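Local coordinates for protein CDP-archaeol synthase (Aeropyrum pernix K1, PDB 5GUF) that catalyses the formation of CDP-archaeol from 2,3-bis-O-(geranylgeranyl)-sn-glycerol 1-phosphate and CTP, a step in the synthesis of archaeal membrane lipids, at residues A[22-27]-A[94-99]; A[75-80]-A[84-89]; A[90-95]-A[135-140]; A[105-110]-A[119-124]. One frame throughout, in Å; residues are numbered along the deposited sequence.

Contact 1: A[22-27]-A[94-99]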
loop_
_atom_site.group_PDB
_atom_site.type_symbol
_atom_site.label_atom_id
_atom_site.label_comp_id
_atom_site.label_asym_id
_atom_site.label_seq_id
_atom_site.Cartn_x
_atom_site.Cartn_y
_atom_site.Cartn_z
ATOM N N LEU A 22 -13.195 -6.529 12.605
ATOM C CA LEU A 22 -12.509 -6.868 13.850
ATOM C C LEU A 22 -12.175 -8.353 13.965
ATOM O O LEU A 22 -11.120 -8.674 14.532
ATOM C CB LEU A 22 -13.325 -6.378 15.056
ATOM C CG LEU A 22 -12.936 -4.971 15.552
ATOM C CD1 LEU A 22 -14.030 -4.345 16.411
ATOM C CD2 LEU A 22 -11.620 -4.986 16.318
ATOM N N PRO A 23 -12.986 -9.289 13.474
ATOM C CA PRO A 23 -12.519 -10.689 13.455
ATOM C C PRO A 23 -11.249 -10.895 12.650
ATOM O O PRO A 23 -10.394 -11.691 13.052
ATOM C CB PRO A 23 -13.711 -11.441 12.844
ATOM C CG PRO A 23 -14.890 -10.638 13.301
ATOM C CD PRO A 23 -14.445 -9.192 13.290
ATOM N N ALA A 24 -11.104 -10.204 11.516
ATOM C CA ALA A 24 -9.884 -10.316 10.717
ATOM C C ALA A 24 -8.685 -9.725 11.455
ATOM O O ALA A 24 -7.608 -10.329 11.495
ATOM C CB ALA A 24 -10.085 -9.615 9.370
ATOM N N MET A 25 -8.854 -8.526 12.022
ATOM C CA MET A 25 -7.812 -7.916 12.840
ATOM C C MET A 25 -7.377 -8.856 13.958
ATOM O O MET A 25 -6.182 -9.012 14.234
ATOM C CB MET A 25 -8.320 -6.602 13.431
ATOM C CG MET A 25 -8.368 -5.446 12.450
ATOM S SD MET A 25 -8.969 -3.925 13.226
ATOM C CE MET A 25 -10.699 -3.983 12.798
ATOM N N ILE A 26 -8.348 -9.509 14.601
ATOM C CA ILE A 26 -8.035 -10.419 15.690
ATOM C C ILE A 26 -7.417 -11.707 15.154
ATOM O O ILE A 26 -6.489 -12.257 15.753
ATOM C CB ILE A 26 -9.290 -10.678 16.543
ATOM C CG1 ILE A 26 -9.485 -9.485 17.483
ATOM C CG2 ILE A 26 -9.124 -11.940 17.363
ATOM C CD1 ILE A 26 -10.867 -9.343 18.035
ATOM N N ALA A 27 -7.904 -12.200 14.016
ATOM C CA ALA A 27 -7.258 -13.350 13.394
ATOM C C ALA A 27 -5.819 -13.025 13.013
ATOM O O ALA A 27 -4.927 -13.858 13.174
ATOM C CB ALA A 27 -8.043 -13.806 12.165
ATOM N N LEU A 94 -10.482 -16.447 7.664
ATOM C CA LEU A 94 -9.691 -17.210 6.700
ATOM C C LEU A 94 -9.091 -16.301 5.634
ATOM O O LEU A 94 -7.918 -16.448 5.275
ATOM C CB LEU A 94 -10.539 -18.308 6.049
ATOM C CG LEU A 94 -10.816 -19.474 7.001
ATOM C CD1 LEU A 94 -11.693 -20.536 6.365
ATOM C CD2 LEU A 94 -9.507 -20.084 7.507
ATOM N N GLY A 95 -9.873 -15.352 5.124
ATOM C CA GLY A 95 -9.322 -14.409 4.165
ATOM C C GLY A 95 -8.204 -13.566 4.753
ATOM O O GLY A 95 -7.209 -13.277 4.085
ATOM N N ALA A 96 -8.353 -13.152 6.007
ATOM C CA ALA A 96 -7.269 -12.421 6.639
ATOM C C ALA A 96 -6.027 -13.292 6.736
ATOM O O ALA A 96 -4.917 -12.830 6.455
ATOM C CB ALA A 96 -7.692 -11.933 8.023
ATOM N N LEU A 97 -6.200 -14.564 7.110
ATOM C CA LEU A 97 -5.051 -15.453 7.255
ATOM C C LEU A 97 -4.428 -15.774 5.897
ATOM O O LEU A 97 -3.198 -15.844 5.773
ATOM C CB LEU A 97 -5.466 -16.734 7.980
ATOM C CG LEU A 97 -5.876 -16.532 9.443
ATOM C CD1 LEU A 97 -6.608 -17.766 10.026
ATOM C CD2 LEU A 97 -4.695 -16.108 10.323
ATOM N N ALA A 98 -5.263 -15.964 4.868
ATOM C CA ALA A 98 -4.758 -16.254 3.531
ATOM C C ALA A 98 -4.002 -15.060 2.962
ATOM O O ALA A 98 -2.936 -15.225 2.351
ATOM C CB ALA A 98 -5.921 -16.650 2.609
ATOM N N GLY A 99 -4.532 -13.849 3.179
ATOM C CA GLY A 99 -3.873 -12.650 2.683
ATOM C C GLY A 99 -2.537 -12.388 3.359
ATOM O O GLY A 99 -1.588 -11.926 2.722
#

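Contact 2: A[75-80]-A[84-89]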
loop_
_atom_site.group_PDB
_atom_site.type_symbol
_atom_site.label_atom_id
_atom_site.label_comp_id
_atom_site.label_asym_id
_atom_site.label_seq_id
_atom_site.Cartn_x
_atom_site.Cartn_y
_atom_site.Cartn_z
ATOM N N LEU A 75 -18.754 -12.148 19.139
ATOM C CA LEU A 75 -18.866 -10.824 19.740
ATOM C C LEU A 75 -19.351 -9.787 18.733
ATOM O O LEU A 75 -20.108 -8.881 19.092
ATOM C CB LEU A 75 -17.528 -10.397 20.341
ATOM C CG LEU A 75 -17.056 -11.283 21.486
ATOM C CD1 LEU A 75 -15.635 -10.923 21.911
ATOM C CD2 LEU A 75 -18.033 -11.171 22.644
ATOM N N ALA A 76 -18.896 -9.868 17.480
ATOM C CA ALA A 76 -19.384 -8.922 16.474
ATOM C C ALA A 76 -20.874 -9.115 16.215
ATOM O O ALA A 76 -21.615 -8.140 16.073
ATOM C CB ALA A 76 -18.595 -9.062 15.171
ATOM N N ALA A 77 -21.332 -10.370 16.171
ATOM C CA ALA A 77 -22.746 -10.643 15.957
ATOM C C ALA A 77 -23.592 -10.159 17.137
ATOM O O ALA A 77 -24.688 -9.624 16.940
ATOM C CB ALA A 77 -22.950 -12.136 15.705
ATOM N N LEU A 78 -23.097 -10.321 18.369
ATOM C CA LEU A 78 -23.864 -9.875 19.529
ATOM C C LEU A 78 -23.836 -8.361 19.665
ATOM O O LEU A 78 -24.847 -7.748 20.024
ATOM C CB LEU A 78 -23.329 -10.524 20.800
ATOM C CG LEU A 78 -23.600 -12.016 20.835
ATOM C CD1 LEU A 78 -22.855 -12.647 21.991
ATOM C CD2 LEU A 78 -25.088 -12.249 20.933
ATOM N N ALA A 79 -22.689 -7.737 19.388
ATOM C CA ALA A 79 -22.604 -6.284 19.490
ATOM C C ALA A 79 -23.510 -5.592 18.476
ATOM O O ALA A 79 -24.105 -4.553 18.779
ATOM C CB ALA A 79 -21.158 -5.825 19.301
ATOM N N SER A 80 -23.615 -6.140 17.267
ATOM C CA SER A 80 -24.317 -5.484 16.170
ATOM C C SER A 80 -25.753 -5.946 16.006
ATOM O O SER A 80 -26.484 -5.355 15.209
ATOM C CB SER A 80 -23.588 -5.745 14.850
ATOM O OG SER A 80 -23.887 -7.058 14.397
ATOM N N LEU A 84 -25.677 -12.858 11.224
ATOM C CA LEU A 84 -24.890 -13.360 10.103
ATOM C C LEU A 84 -23.396 -13.147 10.318
ATOM O O LEU A 84 -22.590 -13.897 9.757
ATOM C CB LEU A 84 -25.355 -12.697 8.810
ATOM C CG LEU A 84 -26.445 -13.475 8.073
ATOM C CD1 LEU A 84 -26.712 -12.863 6.698
ATOM C CD2 LEU A 84 -26.037 -14.928 7.941
ATOM N N LEU A 85 -23.016 -12.173 11.155
ATOM C CA LEU A 85 -21.611 -11.982 11.517
ATOM C C LEU A 85 -21.001 -13.217 12.169
ATOM O O LEU A 85 -19.790 -13.442 12.045
ATOM C CB LEU A 85 -21.452 -10.783 12.455
ATOM C CG LEU A 85 -21.909 -9.425 11.900
ATOM C CD1 LEU A 85 -21.217 -8.254 12.619
ATOM C CD2 LEU A 85 -21.682 -9.365 10.383
ATOM N N ALA A 86 -21.790 -14.013 12.894
ATOM C CA ALA A 86 -21.212 -15.217 13.470
ATOM C C ALA A 86 -20.941 -16.264 12.406
ATOM O O ALA A 86 -20.056 -17.103 12.585
ATOM C CB ALA A 86 -22.118 -15.795 14.556
ATOM N N VAL A 87 -21.687 -16.226 11.312
ATOM C CA VAL A 87 -21.485 -17.154 10.210
ATOM C C VAL A 87 -20.390 -16.669 9.266
ATOM O O VAL A 87 -19.605 -17.468 8.765
ATOM C CB VAL A 87 -22.827 -17.347 9.477
ATOM C CG1 VAL A 87 -22.643 -18.141 8.170
ATOM C CG2 VAL A 87 -23.826 -18.016 10.403
ATOM N N HIS A 88 -20.318 -15.357 9.028
ATOM C CA HIS A 88 -19.376 -14.789 8.068
ATOM C C HIS A 88 -17.964 -14.643 8.630
ATOM O O HIS A 88 -16.978 -14.749 7.877
ATOM C CB HIS A 88 -19.871 -13.418 7.621
ATOM C CG HIS A 88 -21.086 -13.466 6.754
ATOM N ND1 HIS A 88 -21.865 -12.355 6.504
ATOM C CD2 HIS A 88 -21.650 -14.487 6.065
ATOM C CE1 HIS A 88 -22.861 -12.693 5.707
ATOM N NE2 HIS A 88 -22.748 -13.979 5.418
ATOM N N SER A 89 -17.845 -14.355 9.931
ATOM C CA SER A 89 -16.540 -14.017 10.491
ATOM C C SER A 89 -15.523 -15.143 10.359
ATOM O O SER A 89 -14.337 -14.837 10.145
ATOM C CB SER A 89 -16.685 -13.587 11.953
ATOM O OG SER A 89 -17.447 -12.385 12.052
#

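Contact 3: A[90-95]-A[135-140]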
loop_
_atom_site.group_PDB
_atom_site.type_symbol
_atom_site.label_atom_id
_atom_site.label_comp_id
_atom_site.label_asym_id
_atom_site.label_seq_id
_atom_site.Cartn_x
_atom_site.Cartn_y
_atom_site.Cartn_z
ATOM N N PRO A 90 -15.887 -16.428 10.469
ATOM C CA PRO A 90 -14.889 -17.469 10.169
ATOM C C PRO A 90 -14.320 -17.365 8.758
ATOM O O PRO A 90 -13.094 -17.435 8.588
ATOM C CB PRO A 90 -15.668 -18.780 10.383
ATOM C CG PRO A 90 -16.758 -18.412 11.365
ATOM C CD PRO A 90 -17.148 -17.006 10.988
ATOM N N ALA A 91 -15.177 -17.201 7.740
ATOM C CA ALA A 91 -14.672 -17.056 6.376
ATOM C C ALA A 91 -13.789 -15.817 6.244
ATOM O O ALA A 91 -12.744 -15.865 5.585
ATOM C CB ALA A 91 -15.833 -16.993 5.379
ATOM N N ILE A 92 -14.194 -14.701 6.869
ATOM C CA ILE A 92 -13.398 -13.476 6.811
ATOM C C ILE A 92 -12.059 -13.674 7.511
ATOM O O ILE A 92 -11.010 -13.240 7.010
ATOM C CB ILE A 92 -14.183 -12.291 7.412
ATOM C CG1 ILE A 92 -15.446 -12.002 6.582
ATOM C CG2 ILE A 92 -13.318 -11.035 7.505
ATOM C CD1 ILE A 92 -16.138 -10.687 6.914
ATOM N N ALA A 93 -12.074 -14.332 8.678
ATOM C CA ALA A 93 -10.829 -14.703 9.342
ATOM C C ALA A 93 -9.916 -15.488 8.408
ATOM O O ALA A 93 -8.703 -15.246 8.369
ATOM C CB ALA A 93 -11.123 -15.532 10.597
ATOM N N LEU A 94 -10.482 -16.447 7.664
ATOM C CA LEU A 94 -9.691 -17.210 6.700
ATOM C C LEU A 94 -9.091 -16.301 5.634
ATOM O O LEU A 94 -7.918 -16.448 5.275
ATOM C CB LEU A 94 -10.539 -18.308 6.049
ATOM C CG LEU A 94 -10.816 -19.474 7.001
ATOM C CD1 LEU A 94 -11.693 -20.536 6.365
ATOM C CD2 LEU A 94 -9.507 -20.084 7.507
ATOM N N GLY A 95 -9.873 -15.352 5.124
ATOM C CA GLY A 95 -9.322 -14.409 4.165
ATOM C C GLY A 95 -8.204 -13.566 4.753
ATOM O O GLY A 95 -7.209 -13.277 4.085
ATOM N N ILE A 135 -16.421 -9.229 0.165
ATOM C CA ILE A 135 -17.072 -8.949 -1.118
ATOM C C ILE A 135 -17.564 -10.237 -1.769
ATOM O O ILE A 135 -18.689 -10.302 -2.263
ATOM C CB ILE A 135 -16.110 -8.182 -2.044
ATOM C CG1 ILE A 135 -15.902 -6.749 -1.521
ATOM C CG2 ILE A 135 -16.608 -8.235 -3.498
ATOM C CD1 ILE A 135 -14.801 -5.981 -2.235
ATOM N N ALA A 136 -16.752 -11.299 -1.748
ATOM C CA ALA A 136 -17.265 -12.596 -2.177
ATOM C C ALA A 136 -18.495 -13.033 -1.367
ATOM O O ALA A 136 -19.344 -13.773 -1.878
ATOM C CB ALA A 136 -16.166 -13.642 -2.084
ATOM N N LEU A 137 -18.617 -12.591 -0.110
ATOM C CA LEU A 137 -19.778 -12.967 0.682
ATOM C C LEU A 137 -21.022 -12.170 0.316
ATOM O O LEU A 137 -22.117 -12.529 0.760
ATOM C CB LEU A 137 -19.487 -12.796 2.178
ATOM C CG LEU A 137 -18.561 -13.814 2.859
ATOM C CD1 LEU A 137 -18.359 -13.432 4.315
ATOM C CD2 LEU A 137 -19.079 -15.254 2.751
ATOM N N GLY A 138 -20.891 -11.095 -0.457
ATOM C CA GLY A 138 -22.036 -10.284 -0.813
ATOM C C GLY A 138 -22.046 -8.879 -0.254
ATOM O O GLY A 138 -23.001 -8.145 -0.519
ATOM N N TYR A 139 -21.031 -8.470 0.505
ATOM C CA TYR A 139 -20.953 -7.105 1.009
ATOM C C TYR A 139 -20.490 -6.145 -0.079
ATOM O O TYR A 139 -19.590 -6.451 -0.864
ATOM C CB TYR A 139 -19.979 -7.017 2.200
ATOM C CG TYR A 139 -20.471 -7.708 3.446
ATOM C CD1 TYR A 139 -21.273 -7.039 4.362
ATOM C CD2 TYR A 139 -20.158 -9.039 3.693
ATOM C CE1 TYR A 139 -21.734 -7.676 5.500
ATOM C CE2 TYR A 139 -20.626 -9.676 4.805
ATOM C CZ TYR A 139 -21.410 -8.996 5.704
ATOM O OH TYR A 139 -21.860 -9.651 6.813
ATOM N N THR A 140 -21.067 -4.956 -0.097
ATOM C CA THR A 140 -20.577 -3.889 -0.951
ATOM C C THR A 140 -19.923 -2.837 -0.074
ATOM O O THR A 140 -20.531 -2.371 0.895
ATOM C CB THR A 140 -21.702 -3.267 -1.783
ATOM O OG1 THR A 140 -22.109 -4.197 -2.794
ATOM C CG2 THR A 140 -21.240 -1.948 -2.449
#

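Contact 4: A[105-110]-A[119-124]. With K (potassium ion), chain F; CTP (cytidine-5'-triphosphate), chain B.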
loop_
_atom_site.group_PDB
_atom_site.type_symbol
_atom_site.label_atom_id
_atom_site.label_comp_id
_atom_site.label_asym_id
_atom_site.label_seq_id
_atom_site.Cartn_x
_atom_site.Cartn_y
_atom_site.Cartn_z
ATOM N N PHE A 105 4.336 -14.902 1.022
ATOM C CA PHE A 105 4.730 -15.478 -0.260
ATOM C C PHE A 105 5.405 -14.438 -1.144
ATOM O O PHE A 105 6.471 -14.692 -1.721
ATOM C CB PHE A 105 3.514 -16.058 -0.978
ATOM C CG PHE A 105 3.826 -16.567 -2.348
ATOM C CD1 PHE A 105 4.544 -17.746 -2.514
ATOM C CD2 PHE A 105 3.425 -15.860 -3.474
ATOM C CE1 PHE A 105 4.843 -18.224 -3.785
ATOM C CE2 PHE A 105 3.713 -16.325 -4.745
ATOM C CZ PHE A 105 4.436 -17.501 -4.907
ATOM N N VAL A 106 4.790 -13.258 -1.268
ATOM C CA VAL A 106 5.339 -12.226 -2.137
ATOM C C VAL A 106 6.677 -11.736 -1.598
ATOM O O VAL A 106 7.619 -11.514 -2.367
ATOM C CB VAL A 106 4.311 -11.090 -2.322
ATOM C CG1 VAL A 106 4.964 -9.808 -2.815
ATOM C CG2 VAL A 106 3.215 -11.524 -3.311
ATOM N N LYS A 107 6.816 -11.633 -0.273
ATOM C CA LYS A 107 8.087 -11.182 0.291
ATOM C C LYS A 107 9.211 -12.165 -0.011
ATOM O O LYS A 107 10.335 -11.754 -0.340
ATOM C CB LYS A 107 7.975 -10.975 1.802
ATOM C CG LYS A 107 7.095 -9.817 2.231
ATOM C CD LYS A 107 6.908 -9.815 3.721
ATOM C CE LYS A 107 8.110 -9.225 4.423
ATOM N NZ LYS A 107 7.863 -9.125 5.881
ATOM N N ARG A 108 8.932 -13.466 0.104
ATOM C CA ARG A 108 9.962 -14.463 -0.172
ATOM C C ARG A 108 10.389 -14.415 -1.636
ATOM O O ARG A 108 11.586 -14.452 -1.934
ATOM C CB ARG A 108 9.470 -15.870 0.201
ATOM C CG ARG A 108 9.156 -16.124 1.692
ATOM C CD ARG A 108 10.310 -15.834 2.664
ATOM N NE ARG A 108 10.335 -14.448 3.136
ATOM C CZ ARG A 108 9.483 -13.930 4.021
ATOM N NH1 ARG A 108 8.515 -14.678 4.538
ATOM N NH2 ARG A 108 9.589 -12.657 4.384
ATOM N N ARG A 109 9.427 -14.335 -2.561
ATOM C CA ARG A 109 9.764 -14.279 -3.981
ATOM C C ARG A 109 10.608 -13.056 -4.318
ATOM O O ARG A 109 11.341 -13.065 -5.314
ATOM C CB ARG A 109 8.495 -14.283 -4.840
ATOM C CG ARG A 109 7.580 -15.463 -4.586
ATOM C CD ARG A 109 8.122 -16.798 -5.110
ATOM N NE ARG A 109 9.231 -17.375 -4.334
ATOM C CZ ARG A 109 9.142 -17.871 -3.095
ATOM N NH1 ARG A 109 7.988 -17.857 -2.439
ATOM N NH2 ARG A 109 10.223 -18.378 -2.503
ATOM N N LEU A 110 10.524 -12.001 -3.511
ATOM C CA LEU A 110 11.311 -10.798 -3.735
ATOM C C LEU A 110 12.651 -10.829 -3.010
ATOM O O LEU A 110 13.372 -9.821 -3.018
ATOM C CB LEU A 110 10.514 -9.576 -3.292
ATOM C CG LEU A 110 9.261 -9.292 -4.106
ATOM C CD1 LEU A 110 8.513 -8.162 -3.445
ATOM C CD2 LEU A 110 9.621 -8.935 -5.539
ATOM N N PRO A 119 6.946 -2.371 4.625
ATOM C CA PRO A 119 5.917 -1.436 5.097
ATOM C C PRO A 119 4.778 -1.333 4.090
ATOM O O PRO A 119 4.965 -1.535 2.886
ATOM C CB PRO A 119 6.676 -0.111 5.231
ATOM C CG PRO A 119 7.732 -0.209 4.203
ATOM C CD PRO A 119 8.165 -1.663 4.207
ATOM N N LEU A 120 3.588 -1.038 4.609
ATOM C CA LEU A 120 2.339 -1.113 3.855
ATOM C C LEU A 120 1.918 -2.565 3.648
ATOM O O LEU A 120 0.883 -2.975 4.176
ATOM C CB LEU A 120 2.435 -0.379 2.516
ATOM C CG LEU A 120 2.458 1.149 2.585
ATOM C CD1 LEU A 120 2.066 1.717 1.220
ATOM C CD2 LEU A 120 1.567 1.723 3.723
ATOM N N LEU A 121 2.703 -3.356 2.905
ATOM C CA LEU A 121 2.309 -4.741 2.647
ATOM C C LEU A 121 2.139 -5.533 3.943
ATOM O O LEU A 121 1.158 -6.270 4.097
ATOM C CB LEU A 121 3.328 -5.426 1.732
ATOM C CG LEU A 121 3.071 -6.907 1.401
ATOM C CD1 LEU A 121 1.732 -7.104 0.658
ATOM C CD2 LEU A 121 4.212 -7.533 0.608
ATOM N N ASP A 122 3.084 -5.392 4.888
ATOM C CA ASP A 122 2.993 -6.097 6.168
ATOM C C ASP A 122 1.733 -5.718 6.941
ATOM O O ASP A 122 1.224 -6.515 7.733
ATOM C CB ASP A 122 4.214 -5.787 7.043
ATOM C CG ASP A 122 5.457 -6.584 6.647
ATOM O OD1 ASP A 122 5.327 -7.558 5.874
ATOM O OD2 ASP A 122 6.572 -6.208 7.096
ATOM N N GLN A 123 1.234 -4.502 6.761
ATOM C CA GLN A 123 0.098 -4.066 7.557
ATOM C C GLN A 123 -1.234 -4.274 6.849
ATOM O O GLN A 123 -2.267 -4.308 7.513
ATOM C CB GLN A 123 0.241 -2.589 7.935
ATOM C CG GLN A 123 1.416 -2.256 8.843
ATOM C CD GLN A 123 2.749 -2.189 8.103
ATOM O OE1 GLN A 123 2.810 -1.847 6.914
ATOM N NE2 GLN A 123 3.828 -2.522 8.809
ATOM N N LEU A 124 -1.241 -4.443 5.531
ATOM C CA LEU A 124 -2.481 -4.413 4.777
ATOM C C LEU A 124 -2.842 -5.732 4.098
ATOM O O LEU A 124 -3.999 -5.893 3.688
ATOM C CB LEU A 124 -2.420 -3.292 3.733
ATOM C CG LEU A 124 -2.481 -1.891 4.351
ATOM C CD1 LEU A 124 -2.583 -0.827 3.273
ATOM C CD2 LEU A 124 -3.651 -1.778 5.338
HETATM K K K F . 2.189 -9.636 8.341
HETATM N N1 CTP B . 2.660 -16.219 12.993
HETATM C C2 CTP B . 2.408 -17.587 12.932
HETATM N N3 CTP B . 1.565 -18.126 11.971
HETATM C C4 CTP B . 0.914 -17.276 11.088
HETATM C C5 CTP B . 1.129 -15.895 11.176
HETATM C C6 CTP B . 2.133 -15.400 12.014
HETATM O O2 CTP B . 2.941 -18.344 13.741
HETATM N N4 CTP B . 0.096 -17.788 10.172
HETATM C "C1'" CTP B . 3.533 -15.697 14.087
HETATM C "C2'" CTP B . 4.997 -15.981 13.790
HETATM O "O2'" CTP B . 5.676 -16.149 15.015
HETATM C "C3'" CTP B . 5.467 -14.701 13.150
HETATM C "C4'" CTP B . 4.711 -13.678 13.988
HETATM O "O4'" CTP B . 3.453 -14.284 14.277
HETATM O "O3'" CTP B . 6.861 -14.571 13.234
HETATM C "C5'" CTP B . 4.579 -12.326 13.286
HETATM O "O5'" CTP B . 3.783 -12.422 12.124
HETATM P PA CTP B . 4.336 -11.841 10.734
HETATM O O1A CTP B . 4.853 -10.448 11.017
HETATM O O2A CTP B . 3.279 -11.844 9.647
HETATM O O3A CTP B . 5.522 -12.860 10.339
HETATM P PB CTP B . 7.058 -12.430 10.104
HETATM O O1B CTP B . 7.879 -12.942 11.269
HETATM O O2B CTP B . 7.250 -10.942 9.961
HETATM O O3B CTP B . 7.418 -13.201 8.726
HETATM P PG CTP B . 7.150 -12.577 7.252
HETATM O O1G CTP B . 8.412 -11.897 6.789
HETATM O O2G CTP B . 6.746 -13.726 6.382
HETATM O O3G CTP B . 6.033 -11.572 7.275
HETATM O O HOH W 1 5.092 -9.699 8.128
HETATM O O HOH W 2 -0.319 -9.401 8.754
HETATM O O HOH W 3 2.712 -11.398 5.924
#

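Contact 1: A[22-27]-A[94-99]
L97 turns its CG away from its own carbonyl carbon and beside its backbone N (chi1 -67°), and with the next torsion extended (chi2 166°) the branch is carried out from the helix toward A27. The contact is a close packing of two helices, 14-29 and 84-109, both predicted to span the membrane, near the centre of the folded chain. Small residues make it possible: between segments 22-27 and 94-99 the CA atoms of A24 and A96 come closest, 5.3 Å apart, a separation that alanine's lone methyl permits. A27 offers another methyl beside L97, its CB lying 4.4 Å from the branch carbon L97 CG. L97 CD2 comes closer still to the backbone, lying 3.6 Å from the carbonyl oxygen A27 O. No hydrogen bond links the segments, as suits two apolar faces whose backbone polar groups largely serve their own helices. On its other flanks L97 touches L62 of helix 59-80, and its side chain lies about 5 Å from the bound CTP, while F126 and A130 of helix 121-136 cover A96. At the A24–A96 pair, A96 CB sits 3.6 Å from A24 CB, methyl against methyl, and 3.8 Å from the oxygen A24 O.

Contact 2: A[75-80]-A[84-89]
L85 reaches from helix 84-109 into the end of helix 59-80, and its atoms trace the contact in order. CB lies against the backbone of A77, 3.7 Å from A77 CA and much the same from the A77 methyl. CG, set beside its own backbone N (chi1 -60°), moves on toward the hydroxyl of S80. At the tip, L85 CD1 fits between A76 and S80, 3.4 Å from S80 OG. The same L85 CD1 rests on the methyl of A76, 3.7 Å from A76 CB. CD2 lies against Y139, and the side chain also touches I19 and L20 of helix 14-29. Alanine suits positions 76, 77 and 86 because the two helices form a tight antiparallel helical hairpin: the axes of these segments approach to 7.6 Å at 157°, and the methyls of A77 and A86 meet directly across the gap. S80 turns its OG back to A76 O at 3.0 Å, so that this carbonyl receives both S80 N and S80 OG, from opposite faces of its plane; the same OG is also bonded to N82 N in the turn. S89 likewise sends its OG to L85 O at 2.6 Å. With hydroxyls bonded within their own helix or turn, the hairpin is joined by apolar contact rather than by hydrogen bonds across it.

Contact 3: A[90-95]-A[135-140]
Next to the I92–L137 contact, the hydroxyl of Y139 makes a short hydrogen bond with H88 ND1, which ties the chain just past helix 121-136 to helix 84-109; the two rings meet with their planes nearly perpendicular. The contact itself is apolar and small. I92 holds CG1 beside its backbone N (chi1 -63°), and this brings the ethyl branch toward L137: I92 CG1 meets L137 CD1 at 4.0 Å, the two side chains crossing obliquely. A91 adds its methyl at the margin, with A91 CB 4.5 Å from L137 CD1. A compact methyl suits A91, because V133 of helix 121-136 also lies against it, whereas the branched I92 packs against A130 and S134 of that helix and L20 and A24 of helix 14-29. L137 also touches H88, so its CD1 lies between two turns of helix 84-109. After L137 the chain leaves the helix at G138, whose positive phi of 114° glycine adopts without strain. T140 then pairs through its backbone with W9 and I11 in the short two-stranded parallel sheet. G138 N bonds to I135 O at 3.0 Å, and a second bond runs back into the last turn, the Schellman motif that closes the C-terminal end of a helix.

Contact 4: A[105-110]-A[119-124]
K107 and D122 meet with their side chains at about a right angle, whereas K107 and L121 run past each other in opposite directions, and V106 crosses L121 at a slant. The lysine's aliphatic part packs first: K107 CG lies 4.0 Å from L121 CD2, and the same methyl reaches V106 CG1. Beyond it the chain bends at chi3 (79°), which brings the ammonium across to the carboxylate. K107 NZ forms a salt bridge with D122 OD1 at 3.0 Å, using that oxygen's syn lone pair, and also bonds to R116 O and, at 3.0 Å, to CTP O1G. A long flexible amine suits this place, since one NZ serves a carboxylate, a carbonyl and a phosphate. This is the triphosphate end of the CTP pocket, where the loop after helix 84-109 leads to helix 121-136. R108, bent at chi2 and chi3, presents the edge of its guanidinium to the gamma phosphate: R108 NH1 points almost straight at CTP O2G, 2.7 Å away (N-H...O 176°), while R108 NH2 donates to CTP O1G at 2.8 Å. D122 OD2 accepts a bond from A118 N, which, with K107 on OD1, helps hold the carboxylate's rotation, while OD1 takes a weak bond from a water on the potassium ion and the backbone D122 O makes a long contact of 3.3 Å to that ion, whose other ligands include D100 OD1 and CTP O2A. L121 packs against P119 of the second subunit.

Overall arrangement
Helix 84-109 runs through all four contacts. Contact 2 lies at its start, in the hairpin with helix 59-80, its centre about 17 Å from that of the chain; contact 3 follows, then contact 1 at the middle, and contact 4 at the far end, its centre about 29 Å from that of contact 2. Contacts 1 and 3 share L94 and G95 and touch through A24–I92 and A27–A93, with centres about 10 Å apart, while contacts 1 and 2 meet at P23 and S89. Contacts 3 and 4 also share helix 121-136, at opposite ends of it. One long helix thus carries the packing of its neighbours from the hairpin to the CTP and potassium site.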